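Local coordinates for protein endoglucanase (Clostridium thermocellum, PDB 2E4T) that hydrolyses beta-1,4-glucosidic bonds within cellulose and probably xyloglucan, this chain being the family 44 glycoside hydrolase module of a larger multidomain cellulase, at residues A[10-16]-A[422-428]; A[40-44]-A[89-93]; A[84-88]-A[161-165]; A[307-311]-A[367-373]; A[442-446]-A[465-471]. All coordinates share one frame; numbering follows the deposited sequence.

Interaction 1: residues A[10-16]-A[422-428]; sequences VDIRIDT and VKCETSD
The antiparallel pairs Ile12–Thr426 and Ile14–Cys424 build the N-terminal strand 8-22 into the beta domain that accompanies the TIM barrel of this family 44 enzyme. The two short strand segments run at 168° to each other, and their axes approach to 4.6 Å. Both pairs are of the non-hydrogen-bonded kind; between them lies the hydrogen-bonded pair Arg13–Glu425. There, Arg13 N to Glu425 O and Glu425 N to Arg13 O both measure 2.9 Å, the first donor lying in the carbonyl plane and the second tilted from it.

One face of this ladder is largely apolar. Cys424 SG sits 3.6 Å from Ile14 CG1 and also touches Ile12 CG2 (4.0 Å). The sulfur reaches the isoleucines because it stands opposite its own backbone N (chi1 176°). CD1 of Ile12 lies beside Thr426 on the same face. Ala434 and Ala436 of strand 432-439 touch Cys424, while strand 459-466 bonds the backbone of 10-14 along its second edge, so strand 8-22 is interior to the sheet.

The other face carries charge. Lys423 NZ lies 2.9 Å from Glu425 OE2, above the carboxylate plane, and also forms a salt bridge with Glu19.

Beyond the last ladder pair, Ser427 closes a two-bond link with Asp11: Ser427 N donates to Asp11 O at 2.9 Å, and Ser427 OG, held over its own backbone by chi1 of 64°, accepts from Asp11 N at 2.9 Å.

Interaction 2: residues A[40-44]-A[89-93]; sequences AKRFG and VVTTF
Aromatic contact dominates the meeting of Phe43 with Phe93. The pair is T-shaped: the edge of Phe43 is directed at the face of Phe93, with centroids 5.6 Å apart and planes at 64°. Two CH-pi contacts extend it. CB of Phe43 stands over the centre of the Phe93 ring, 3.8 Å from the centroid and 10° off the normal, and Val90 CG2 lies over one face of Phe43, 4.0 Å from its centroid.

Apolar packing comes next. Val89 CG1 reaches Phe43 CE1 at 3.5 Å, and CB of Lys41 touches Phe93 CE2 at 3.7 Å.

The polar link is indirect. One water accepts from Lys41 NZ at 2.9 Å and donates to Phe93 O at 2.8 Å, lying over the Phe93 face opposite the one that Phe43 CB occupies. The strongly folded lysine chain brings NZ there; NZ also bonds a glycerol, probably from the crystallisation liquor.

Strand 40-43, helix 88-99 and strand 104-109 form a beta-alpha-beta crossover of the TIM barrel. Arg42 leaves the strand on the side away from the helix; its guanidinium hydrogen-bonds Asn31 and Asn185 and forms a salt bridge with Glu359. Helix and strand are therefore joined mainly by ring geometry and close packing, with water carrying the single polar bridge.

Interaction 3: residues A[84-88]-A[161-165]; sequences STPAS and FVNYL
Ala87 CB is the point on which three side chains of helix 158-169 converge: Phe161 CE1 at 4.0 Å, Tyr164 CD2 at 4.0 Å and, more loosely, Leu165 CD2 at 4.4 Å. Beside it, Pro86 lays its ring carbon CB over one face of Tyr164, 4.1 Å from CE1. At the far end of the phenol, Thr85 CG2 approaches Tyr164 OH to 3.8 Å, the two side chains crossing at about a right angle. Tyr164 stretches out to all three residues because its CG stands opposite the backbone N (chi1 -178°).

The next shell explains how the loop presents these groups. Thr85 to Ser88 form a type II beta turn, closed by Ser88 N to Thr85 O at 3.1 Å. Ala87 takes its third position with a positive phi of 61° and is at the same time the N-cap residue of helix 88-99. Asn56 ND2 bonds Thr85 O, and Glu82 holds Thr85 OG1. Trp53 serves both partners, stacking with the Phe161 ring and bonding the backbone of Ala87.

Further out, the calcium ligand Glu54 has its side chain about 6 Å from that of Pro86, while the ion itself is about 10 Å away. The contact thus joins the start of one barrel helix to the flank of the next. Its chemistry is chiefly van der Waals, which is consistent with the turn and its neighbours, rather than cross-bonds, setting the position of Pro86 and Ala87.

Interaction 4: residues A[307-311]-A[367-373]; sequences NKARL and HITGGIA
Segments 307-311 and 368-373 run nearly parallel (9°, axes 9.0 Å apart at closest), with Leu311 and Ala373 the nearest CA pair. Thr369 OG1 is the polar hub. Arg310 NH1 donates to it at 2.9 Å, the hydroxyl oxygen lying at the guanidinium edge, almost in its plane; the arginine arrives extended, then kinks at chi3 (-57°). The same NH1 donates to Asn307 OD1 at 2.9 Å, also at the guanidinium edge. His367 ND1 forms a further bond with Thr369 OG1 at 2.8 Å, in which either could donate.

His367 is the N-cap of helix 368-384, which links two neighbouring barrel strands, 354-360 and 388-391: Thr369 N donates to ND1 at 3.1 Å, tilted from the ring plane. Over one face of that imidazole the Asn307 amide stacks, planes 29° apart, with ND2 of Asn307 at 3.3 Å from His367 CE1. Asn307 ND2 is bonded in turn to Pro301 O and to the hydroxyl of Tyr455, while Ile295 O and Tyr362 O take the remaining arginine nitrogens, so the guanidinium is fixed from several sides.

Apolar contacts continue along the seam. Leu311 CD2 meets Ile372 CG2 at 3.7 Å, and its CG rests on the methyl of Thr369.

Interaction 5: residues A[442-446]-A[465-471]; sequences DDSKL and IDSSKNY
Asp443 turns its carboxylate toward the loop 467-469 by placing CG between its backbone N and carbonyl carbon (chi1 65°). Its two oxygens then take different partners. Lys469 NZ makes a salt bridge to Asp443 OD1 at 2.9 Å, coming in nearly along the C-O direction; the lysine is bent at chi2 (-73°) and again at chi4, which curls it round Asp443 OD1. On the syn side of OD2, and somewhat out of the carboxylate plane, Ser468 N donates at 3.2 Å through a fairly straight bond of 165°. OD2 is also bonded to Thr16 OG1, from the neighbouring strand 8-22.

The loop follows strand 459-466 of the beta domain and faces the corner that strand 442-452 turns at 444-445. Ser467 shapes it: OG, standing opposite its backbone N, accepts from Lys469 N at 3.0 Å, an ST turn.

Tyr471 brings its hydroxyl to the residue just before the corner. Tyr471 OH donates to Asp443 O at 2.7 Å in the carbonyl plane, and Ser444 O lies at the ring edge. Leu446 crosses the tyrosine at about a right angle, its CB 3.8 Å from Tyr471 CZ. Farther along, Leu446 CD2 and Ile465 CG2 meet tip to tip at 3.8 Å.

Interactions 1 and 5 both reach the same sheet of the beta domain and touch through Thr16 and Asp443; the first is a regular backbone ladder, the second an irregular knot of side-chain polar bonds at a strand corner. Both are only partly buried. Interactions 2 and 3 are joined through helix 88-99, where Val90 packs on Phe161 and Leu165; interaction 2 is buried against the barrel strand, whereas interaction 3 lies farther out among the helices. Both are mainly apolar. Interaction 4 is also buried but combines apolar packing with a fixed arginine network; it sits on the barrel side facing the beta domain, its nearest atoms about 10 Å from interaction 1.

Interaction 1: residues A[10-16]-A[422-428]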
# COMPACT_ATOMS: atom_id res chain seq x y z
N VAL A 10 5.46 31.48 5.23
CA VAL A 10 5.55 30.60 4.08
C VAL A 10 4.44 30.97 3.11
O VAL A 10 3.31 31.17 3.53
CB VAL A 10 5.40 29.13 4.54
CG1 VAL A 10 5.31 28.17 3.35
CG2 VAL A 10 6.54 28.78 5.49
N ASP A 11 4.79 31.06 1.81
CA ASP A 11 3.81 31.34 0.80
C ASP A 11 3.30 30.03 0.17
O ASP A 11 4.10 29.16 -0.17
CB ASP A 11 4.42 32.17 -0.31
CG ASP A 11 4.86 33.54 0.17
OD1 ASP A 11 4.20 34.10 1.07
OD2 ASP A 11 5.87 34.08 -0.30
N ILE A 12 1.98 29.92 0.02
CA ILE A 12 1.34 28.79 -0.64
C ILE A 12 0.61 29.37 -1.87
O ILE A 12 -0.23 30.26 -1.73
CB ILE A 12 0.35 28.06 0.27
CG1 ILE A 12 0.90 27.63 1.65
CG2 ILE A 12 -0.29 26.89 -0.50
CD1 ILE A 12 1.95 26.59 1.60
N ARG A 13 0.92 28.82 -3.05
CA ARG A 13 0.32 29.32 -4.29
C ARG A 13 -0.41 28.15 -4.96
O ARG A 13 0.22 27.13 -5.27
CB ARG A 13 1.40 29.85 -5.22
CG ARG A 13 2.18 31.00 -4.55
CD ARG A 13 3.18 31.67 -5.46
NE ARG A 13 2.70 31.89 -6.82
CZ ARG A 13 1.99 32.94 -7.24
NH1 ARG A 13 1.62 33.92 -6.41
NH2 ARG A 13 1.63 33.02 -8.52
N ILE A 14 -1.70 28.32 -5.18
CA ILE A 14 -2.55 27.26 -5.77
C ILE A 14 -3.13 27.78 -7.07
O ILE A 14 -3.54 28.96 -7.15
CB ILE A 14 -3.67 26.88 -4.79
CG1 ILE A 14 -3.06 26.21 -3.57
CG2 ILE A 14 -4.73 26.00 -5.44
CD1 ILE A 14 -3.99 26.07 -2.39
N ASP A 15 -3.19 26.92 -8.10
CA ASP A 15 -3.88 27.28 -9.34
C ASP A 15 -4.81 26.13 -9.66
O ASP A 15 -4.35 25.03 -10.03
CB ASP A 15 -2.89 27.54 -10.45
CG ASP A 15 -3.55 27.90 -11.79
OD1 ASP A 15 -4.78 27.73 -11.92
OD2 ASP A 15 -2.80 28.35 -12.68
N THR A 16 -6.10 26.33 -9.43
CA THR A 16 -7.06 25.24 -9.57
C THR A 16 -7.24 24.78 -11.02
O THR A 16 -7.84 23.72 -11.22
CB THR A 16 -8.42 25.58 -8.99
OG1 THR A 16 -8.98 26.62 -9.77
CG2 THR A 16 -8.33 26.02 -7.57
N VAL A 422 -4.69 19.38 -7.89
CA VAL A 422 -4.42 20.60 -8.61
C VAL A 422 -3.11 21.20 -8.11
O VAL A 422 -2.62 20.89 -6.97
CB VAL A 422 -5.55 21.65 -8.54
CG1 VAL A 422 -6.84 21.03 -8.99
CG2 VAL A 422 -5.69 22.24 -7.14
N LYS A 423 -2.54 22.12 -8.90
CA LYS A 423 -1.24 22.68 -8.56
C LYS A 423 -1.29 23.45 -7.22
O LYS A 423 -2.13 24.33 -7.02
CB LYS A 423 -0.83 23.67 -9.69
CG LYS A 423 0.56 24.26 -9.48
CD LYS A 423 0.96 25.10 -10.72
CE LYS A 423 2.42 25.60 -10.61
NZ LYS A 423 3.39 24.44 -10.54
N CYS A 424 -0.30 23.14 -6.35
CA CYS A 424 -0.27 23.73 -5.01
C CYS A 424 1.20 23.70 -4.58
O CYS A 424 1.75 22.62 -4.34
CB CYS A 424 -1.13 22.92 -4.05
SG CYS A 424 -1.08 23.48 -2.35
N GLU A 425 1.83 24.87 -4.53
CA GLU A 425 3.26 24.99 -4.26
C GLU A 425 3.48 25.68 -2.94
O GLU A 425 2.80 26.66 -2.66
CB GLU A 425 3.95 25.75 -5.40
CG GLU A 425 3.69 25.19 -6.82
CD GLU A 425 4.15 23.79 -7.03
OE1 GLU A 425 5.03 23.29 -6.30
OE2 GLU A 425 3.63 23.13 -7.98
N THR A 426 4.44 25.21 -2.15
CA THR A 426 4.87 25.86 -0.90
C THR A 426 6.26 26.45 -1.13
O THR A 426 7.11 25.79 -1.78
CB THR A 426 4.88 24.92 0.30
OG1 THR A 426 5.61 23.67 0.17
CG2 THR A 426 5.31 25.70 1.42
N SER A 427 6.55 27.62 -0.51
CA SER A 427 7.88 28.22 -0.58
C SER A 427 8.86 27.55 0.38
O SER A 427 10.05 27.90 0.36
CB SER A 427 7.81 29.73 -0.29
OG SER A 427 7.37 29.95 1.03
N ASP A 428 8.42 26.61 1.21
CA ASP A 428 9.35 25.98 2.17
C ASP A 428 8.91 24.53 2.38
O ASP A 428 8.04 24.23 3.21
CB ASP A 428 9.43 26.73 3.48
CG ASP A 428 10.50 26.16 4.42
OD1 ASP A 428 10.85 24.96 4.29
OD2 ASP A 428 10.99 26.91 5.30

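Interaction 2: residues A[40-44]-A[89-93]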
# COMPACT_ATOMS: atom_id res chain seq x y z
N ALA A 40 -9.22 0.79 0.68
CA ALA A 40 -8.77 -0.48 0.12
C ALA A 40 -8.40 -1.36 1.34
O ALA A 40 -7.96 -0.87 2.37
CB ALA A 40 -7.55 -0.32 -0.81
N LYS A 41 -8.61 -2.68 1.14
CA LYS A 41 -8.18 -3.67 2.12
C LYS A 41 -7.35 -4.72 1.40
O LYS A 41 -7.80 -5.29 0.39
CB LYS A 41 -9.38 -4.34 2.81
CG LYS A 41 -10.03 -3.49 3.87
CD LYS A 41 -9.11 -3.07 5.03
CE LYS A 41 -8.39 -4.19 5.75
NZ LYS A 41 -9.33 -5.12 6.47
N ARG A 42 -6.16 -5.00 1.94
CA ARG A 42 -5.28 -6.05 1.43
C ARG A 42 -5.22 -7.20 2.42
O ARG A 42 -4.95 -7.00 3.60
CB ARG A 42 -3.86 -5.49 1.24
CG ARG A 42 -2.82 -6.58 0.91
CD ARG A 42 -1.51 -5.93 0.54
NE ARG A 42 -0.42 -6.84 0.23
CZ ARG A 42 0.56 -7.19 1.06
NH1 ARG A 42 0.52 -6.88 2.35
NH2 ARG A 42 1.60 -7.84 0.50
N PHE A 43 -5.47 -8.42 1.85
CA PHE A 43 -5.21 -9.68 2.53
C PHE A 43 -3.84 -10.14 2.05
O PHE A 43 -3.73 -10.58 0.89
CB PHE A 43 -6.31 -10.68 2.14
CG PHE A 43 -6.08 -12.08 2.63
CD1 PHE A 43 -6.30 -12.42 3.99
CD2 PHE A 43 -5.69 -13.09 1.76
CE1 PHE A 43 -6.10 -13.72 4.45
CE2 PHE A 43 -5.53 -14.43 2.22
CZ PHE A 43 -5.74 -14.71 3.55
N GLY A 44 -2.81 -9.92 2.86
CA GLY A 44 -1.46 -10.15 2.39
C GLY A 44 -0.51 -10.27 3.56
O GLY A 44 -0.91 -10.33 4.72
N VAL A 89 -11.78 -17.71 5.33
CA VAL A 89 -10.90 -16.60 5.75
C VAL A 89 -11.08 -15.41 4.79
O VAL A 89 -11.18 -14.25 5.23
CB VAL A 89 -9.43 -17.09 5.78
CG1 VAL A 89 -8.46 -15.92 5.79
CG2 VAL A 89 -9.23 -17.97 6.98
N VAL A 90 -11.05 -15.69 3.49
CA VAL A 90 -11.09 -14.63 2.46
C VAL A 90 -12.49 -14.06 2.31
O VAL A 90 -12.64 -12.83 2.12
CB VAL A 90 -10.48 -15.16 1.16
CG1 VAL A 90 -10.74 -14.22 0.01
CG2 VAL A 90 -8.98 -15.37 1.37
N THR A 91 -13.53 -14.91 2.39
CA THR A 91 -14.87 -14.37 2.26
C THR A 91 -15.26 -13.57 3.51
O THR A 91 -15.98 -12.55 3.39
CB THR A 91 -15.89 -15.45 1.92
OG1 THR A 91 -15.99 -16.41 3.00
CG2 THR A 91 -15.53 -16.18 0.63
N THR A 92 -14.79 -13.95 4.70
CA THR A 92 -15.02 -13.08 5.85
C THR A 92 -14.29 -11.75 5.66
O THR A 92 -14.85 -10.67 5.93
CB THR A 92 -14.55 -13.76 7.18
OG1 THR A 92 -15.32 -14.96 7.35
CG2 THR A 92 -14.75 -12.87 8.36
N PHE A 93 -13.06 -11.81 5.15
CA PHE A 93 -12.28 -10.60 4.95
C PHE A 93 -12.99 -9.66 3.96
O PHE A 93 -13.12 -8.44 4.23
CB PHE A 93 -10.89 -11.02 4.39
CG PHE A 93 -9.93 -9.88 4.28
CD1 PHE A 93 -9.03 -9.63 5.30
CD2 PHE A 93 -9.88 -9.08 3.11
CE1 PHE A 93 -8.12 -8.54 5.19
CE2 PHE A 93 -8.98 -8.03 2.99
CZ PHE A 93 -8.11 -7.76 4.04
O HOH W 1 -11.48 -6.95 5.93

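Interaction 3: residues A[84-88]-A[161-165]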
# COMPACT_ATOMS: atom_id res chain seq x y z
N SER A 84 -14.60 -24.89 8.25
CA SER A 84 -14.34 -25.86 7.21
C SER A 84 -14.95 -25.43 5.87
O SER A 84 -14.85 -26.19 4.91
CB SER A 84 -14.92 -27.23 7.58
OG SER A 84 -16.32 -27.11 7.74
N THR A 85 -15.53 -24.22 5.75
CA THR A 85 -16.07 -23.79 4.47
C THR A 85 -14.95 -23.23 3.63
O THR A 85 -14.14 -22.39 4.14
CB THR A 85 -17.14 -22.74 4.66
OG1 THR A 85 -18.14 -23.28 5.50
CG2 THR A 85 -17.76 -22.24 3.37
N PRO A 86 -14.79 -23.66 2.37
CA PRO A 86 -13.71 -23.15 1.53
C PRO A 86 -13.68 -21.62 1.54
O PRO A 86 -14.71 -20.95 1.45
CB PRO A 86 -13.99 -23.71 0.13
CG PRO A 86 -14.74 -25.03 0.46
CD PRO A 86 -15.63 -24.65 1.66
N ALA A 87 -12.44 -21.11 1.60
CA ALA A 87 -12.19 -19.68 1.48
C ALA A 87 -12.84 -18.84 2.55
O ALA A 87 -12.87 -17.61 2.39
CB ALA A 87 -12.55 -19.16 0.07
N SER A 88 -13.30 -19.42 3.68
CA SER A 88 -13.99 -18.58 4.67
C SER A 88 -13.09 -17.50 5.24
O SER A 88 -13.60 -16.42 5.64
CB SER A 88 -14.61 -19.43 5.77
OG SER A 88 -13.57 -20.10 6.46
N PHE A 161 -9.75 -21.47 -6.85
CA PHE A 161 -9.98 -20.53 -5.75
C PHE A 161 -10.62 -19.24 -6.32
O PHE A 161 -11.65 -18.75 -5.80
CB PHE A 161 -8.62 -20.28 -5.11
CG PHE A 161 -8.53 -19.31 -3.94
CD1 PHE A 161 -9.62 -18.84 -3.21
CD2 PHE A 161 -7.23 -18.92 -3.57
CE1 PHE A 161 -9.42 -17.96 -2.16
CE2 PHE A 161 -7.04 -18.05 -2.50
CZ PHE A 161 -8.13 -17.58 -1.80
N VAL A 162 -10.01 -18.66 -7.35
CA VAL A 162 -10.58 -17.45 -7.96
C VAL A 162 -12.00 -17.72 -8.45
O VAL A 162 -12.91 -16.90 -8.28
CB VAL A 162 -9.66 -16.89 -9.05
CG1 VAL A 162 -10.31 -15.72 -9.77
CG2 VAL A 162 -8.34 -16.46 -8.43
N ASN A 163 -12.22 -18.88 -9.08
CA ASN A 163 -13.57 -19.20 -9.56
C ASN A 163 -14.59 -19.20 -8.39
O ASN A 163 -15.73 -18.74 -8.54
CB ASN A 163 -13.55 -20.57 -10.25
CG ASN A 163 -14.93 -20.95 -10.74
OD1 ASN A 163 -15.42 -20.37 -11.73
ND2 ASN A 163 -15.60 -21.86 -10.03
N TYR A 164 -14.19 -19.74 -7.23
CA TYR A 164 -15.09 -19.75 -6.08
C TYR A 164 -15.48 -18.32 -5.68
O TYR A 164 -16.66 -18.02 -5.39
CB TYR A 164 -14.40 -20.50 -4.93
CG TYR A 164 -15.26 -20.63 -3.70
CD1 TYR A 164 -15.96 -21.81 -3.49
CD2 TYR A 164 -15.34 -19.63 -2.72
CE1 TYR A 164 -16.77 -21.99 -2.37
CE2 TYR A 164 -16.15 -19.83 -1.60
CZ TYR A 164 -16.89 -21.01 -1.44
OH TYR A 164 -17.68 -21.12 -0.30
N LEU A 165 -14.48 -17.45 -5.66
CA LEU A 165 -14.71 -16.03 -5.29
C LEU A 165 -15.61 -15.32 -6.34
O LEU A 165 -16.53 -14.59 -5.96
CB LEU A 165 -13.38 -15.32 -5.14
CG LEU A 165 -12.53 -15.86 -3.99
CD1 LEU A 165 -11.14 -15.19 -4.04
CD2 LEU A 165 -13.14 -15.69 -2.63

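Interaction 4: residues A[307-311]-A[367-373]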
# COMPACT_ATOMS: atom_id res chain seq x y z
N ASN A 307 11.95 11.90 15.71
CA ASN A 307 10.65 12.47 15.30
C ASN A 307 10.83 13.49 14.17
O ASN A 307 10.01 13.52 13.21
CB ASN A 307 9.99 13.12 16.48
CG ASN A 307 9.65 12.14 17.59
OD1 ASN A 307 9.54 10.91 17.36
ND2 ASN A 307 9.44 12.67 18.81
N LYS A 308 11.88 14.32 14.25
CA LYS A 308 12.14 15.31 13.19
C LYS A 308 12.47 14.59 11.88
O LYS A 308 12.03 15.02 10.81
CB LYS A 308 13.23 16.27 13.62
CG LYS A 308 12.75 17.24 14.65
CD LYS A 308 13.87 18.16 15.13
CE LYS A 308 13.30 19.22 16.10
NZ LYS A 308 14.40 20.04 16.65
N ALA A 309 13.27 13.50 11.94
CA ALA A 309 13.60 12.77 10.73
C ALA A 309 12.34 12.13 10.15
O ALA A 309 12.21 12.01 8.92
CB ALA A 309 14.65 11.70 11.02
N ARG A 310 11.42 11.66 11.01
CA ARG A 310 10.17 11.07 10.51
C ARG A 310 9.38 12.08 9.68
O ARG A 310 8.80 11.75 8.65
CB ARG A 310 9.33 10.54 11.69
CG ARG A 310 8.04 9.88 11.23
CD ARG A 310 7.25 9.27 12.38
NE ARG A 310 8.03 8.29 13.11
CZ ARG A 310 8.62 8.50 14.30
NH1 ARG A 310 8.37 9.62 15.01
NH2 ARG A 310 9.46 7.58 14.80
N LEU A 311 9.35 13.35 10.16
CA LEU A 311 8.64 14.39 9.43
C LEU A 311 9.21 14.64 8.05
O LEU A 311 8.44 14.98 7.13
CB LEU A 311 8.64 15.70 10.23
CG LEU A 311 7.82 15.67 11.51
CD1 LEU A 311 8.13 16.94 12.34
CD2 LEU A 311 6.33 15.55 11.23
N HIS A 367 2.08 9.02 17.84
CA HIS A 367 2.71 10.32 18.07
C HIS A 367 2.28 11.27 16.96
O HIS A 367 2.08 10.87 15.80
CB HIS A 367 4.26 10.17 18.03
CG HIS A 367 5.01 11.37 18.48
ND1 HIS A 367 5.58 12.30 17.60
CD2 HIS A 367 5.31 11.75 19.74
CE1 HIS A 367 6.17 13.22 18.36
NE2 HIS A 367 6.04 12.91 19.65
N ILE A 368 2.24 12.57 17.28
CA ILE A 368 1.83 13.55 16.27
C ILE A 368 2.69 13.41 15.00
O ILE A 368 2.13 13.59 13.88
CB ILE A 368 1.91 15.00 16.83
CG1 ILE A 368 1.41 16.03 15.82
CG2 ILE A 368 3.33 15.36 17.29
CD1 ILE A 368 0.01 15.82 15.28
N THR A 369 3.98 13.13 15.11
CA THR A 369 4.80 13.06 13.90
C THR A 369 4.44 11.86 13.02
O THR A 369 4.64 11.93 11.79
CB THR A 369 6.29 13.11 14.21
OG1 THR A 369 6.70 11.96 15.01
CG2 THR A 369 6.70 14.40 14.85
N GLY A 370 3.94 10.77 13.60
CA GLY A 370 3.44 9.69 12.77
C GLY A 370 2.20 10.08 12.02
O GLY A 370 1.97 9.64 10.88
N GLY A 371 1.35 10.93 12.61
CA GLY A 371 0.15 11.42 11.92
C GLY A 371 0.47 12.41 10.82
O GLY A 371 -0.12 12.35 9.72
N ILE A 372 1.38 13.35 11.09
CA ILE A 372 1.78 14.30 10.07
C ILE A 372 2.49 13.57 8.93
O ILE A 372 2.19 13.83 7.75
CB ILE A 372 2.62 15.44 10.67
CG1 ILE A 372 1.74 16.26 11.66
CG2 ILE A 372 3.17 16.31 9.54
CD1 ILE A 372 2.52 17.33 12.42
N ALA A 373 3.42 12.68 9.25
CA ALA A 373 4.10 11.93 8.18
C ALA A 373 3.08 11.13 7.37
O ALA A 373 3.18 11.09 6.13
CB ALA A 373 5.19 11.03 8.74

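Interaction 5: residues A[442-446]-A[465-471]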
# COMPACT_ATOMS: atom_id res chain seq x y z
N ASP A 442 -14.67 20.19 -11.18
CA ASP A 442 -15.39 21.33 -10.63
C ASP A 442 -14.62 21.94 -9.47
O ASP A 442 -14.40 21.25 -8.47
CB ASP A 442 -16.77 20.84 -10.15
CG ASP A 442 -17.73 22.00 -9.95
OD1 ASP A 442 -17.26 23.10 -9.56
OD2 ASP A 442 -18.96 21.86 -10.17
N ASP A 443 -14.18 23.20 -9.60
CA ASP A 443 -13.41 23.85 -8.54
C ASP A 443 -14.30 24.63 -7.55
O ASP A 443 -13.79 25.40 -6.73
CB ASP A 443 -12.25 24.67 -9.07
CG ASP A 443 -12.64 25.81 -9.87
OD1 ASP A 443 -13.85 26.07 -10.02
OD2 ASP A 443 -11.70 26.50 -10.36
N SER A 444 -15.61 24.34 -7.51
CA SER A 444 -16.48 25.08 -6.57
C SER A 444 -16.05 24.88 -5.12
O SER A 444 -16.21 25.80 -4.31
CB SER A 444 -17.92 24.59 -6.75
OG SER A 444 -18.41 24.93 -8.01
N LYS A 445 -15.59 23.68 -4.77
CA LYS A 445 -15.02 23.42 -3.43
C LYS A 445 -13.57 23.02 -3.63
O LYS A 445 -13.24 22.10 -4.37
CB LYS A 445 -15.78 22.32 -2.72
CG LYS A 445 -17.24 22.67 -2.48
CD LYS A 445 -17.87 21.80 -1.40
CE LYS A 445 -19.35 22.17 -1.13
NZ LYS A 445 -19.96 21.09 -0.28
N LEU A 446 -12.72 23.79 -2.97
CA LEU A 446 -11.27 23.56 -3.04
C LEU A 446 -10.80 23.02 -1.70
O LEU A 446 -11.00 23.66 -0.66
CB LEU A 446 -10.56 24.87 -3.38
CG LEU A 446 -9.04 24.85 -3.33
CD1 LEU A 446 -8.45 23.81 -4.34
CD2 LEU A 446 -8.49 26.23 -3.64
N ILE A 465 -4.53 32.10 -4.42
CA ILE A 465 -5.23 31.07 -5.19
C ILE A 465 -5.72 31.68 -6.50
O ILE A 465 -6.38 32.74 -6.49
CB ILE A 465 -6.39 30.51 -4.39
CG1 ILE A 465 -5.86 29.88 -3.09
CG2 ILE A 465 -7.17 29.48 -5.21
CD1 ILE A 465 -6.94 29.61 -2.05
N ASP A 466 -5.45 31.00 -7.61
CA ASP A 466 -6.05 31.29 -8.89
C ASP A 466 -7.17 30.28 -9.13
O ASP A 466 -6.87 29.08 -9.22
CB ASP A 466 -4.99 31.23 -9.97
CG ASP A 466 -3.92 32.31 -9.84
OD1 ASP A 466 -4.12 33.38 -9.23
OD2 ASP A 466 -2.84 32.09 -10.43
N SER A 467 -8.42 30.71 -9.25
CA SER A 467 -9.55 29.81 -9.43
C SER A 467 -10.62 30.42 -10.23
O SER A 467 -10.65 31.65 -10.30
CB SER A 467 -10.14 29.47 -8.08
OG SER A 467 -11.33 28.72 -8.26
N SER A 468 -11.53 29.64 -10.81
CA SER A 468 -12.68 30.26 -11.51
C SER A 468 -13.76 30.77 -10.54
O SER A 468 -14.72 31.41 -10.96
CB SER A 468 -13.30 29.32 -12.54
OG SER A 468 -14.15 28.39 -11.92
N LYS A 469 -13.58 30.50 -9.26
CA LYS A 469 -14.53 30.88 -8.21
C LYS A 469 -13.87 31.90 -7.33
O LYS A 469 -12.64 31.92 -7.23
CB LYS A 469 -14.85 29.64 -7.37
CG LYS A 469 -15.27 28.50 -8.25
CD LYS A 469 -16.70 28.73 -8.82
CE LYS A 469 -17.19 27.58 -9.74
NZ LYS A 469 -16.29 27.32 -10.90
N ASN A 470 -14.70 32.70 -6.67
CA ASN A 470 -14.24 33.63 -5.66
C ASN A 470 -14.62 33.08 -4.28
O ASN A 470 -15.75 33.13 -3.83
CB ASN A 470 -14.94 34.95 -5.88
CG ASN A 470 -14.32 36.03 -5.06
OD1 ASN A 470 -15.01 36.74 -4.32
ND2 ASN A 470 -13.00 36.17 -5.17
N TYR A 471 -13.66 32.44 -3.62
CA TYR A 471 -13.97 31.76 -2.32
C TYR A 471 -14.22 32.77 -1.19
O TYR A 471 -13.54 33.83 -1.15
CB TYR A 471 -12.81 30.82 -1.94
CG TYR A 471 -12.53 29.79 -3.01
CD1 TYR A 471 -13.47 28.80 -3.30
CD2 TYR A 471 -11.36 29.84 -3.74
CE1 TYR A 471 -13.21 27.85 -4.33
CE2 TYR A 471 -11.11 28.86 -4.75
CZ TYR A 471 -12.05 27.91 -5.03
OH TYR A 471 -11.78 26.99 -6.05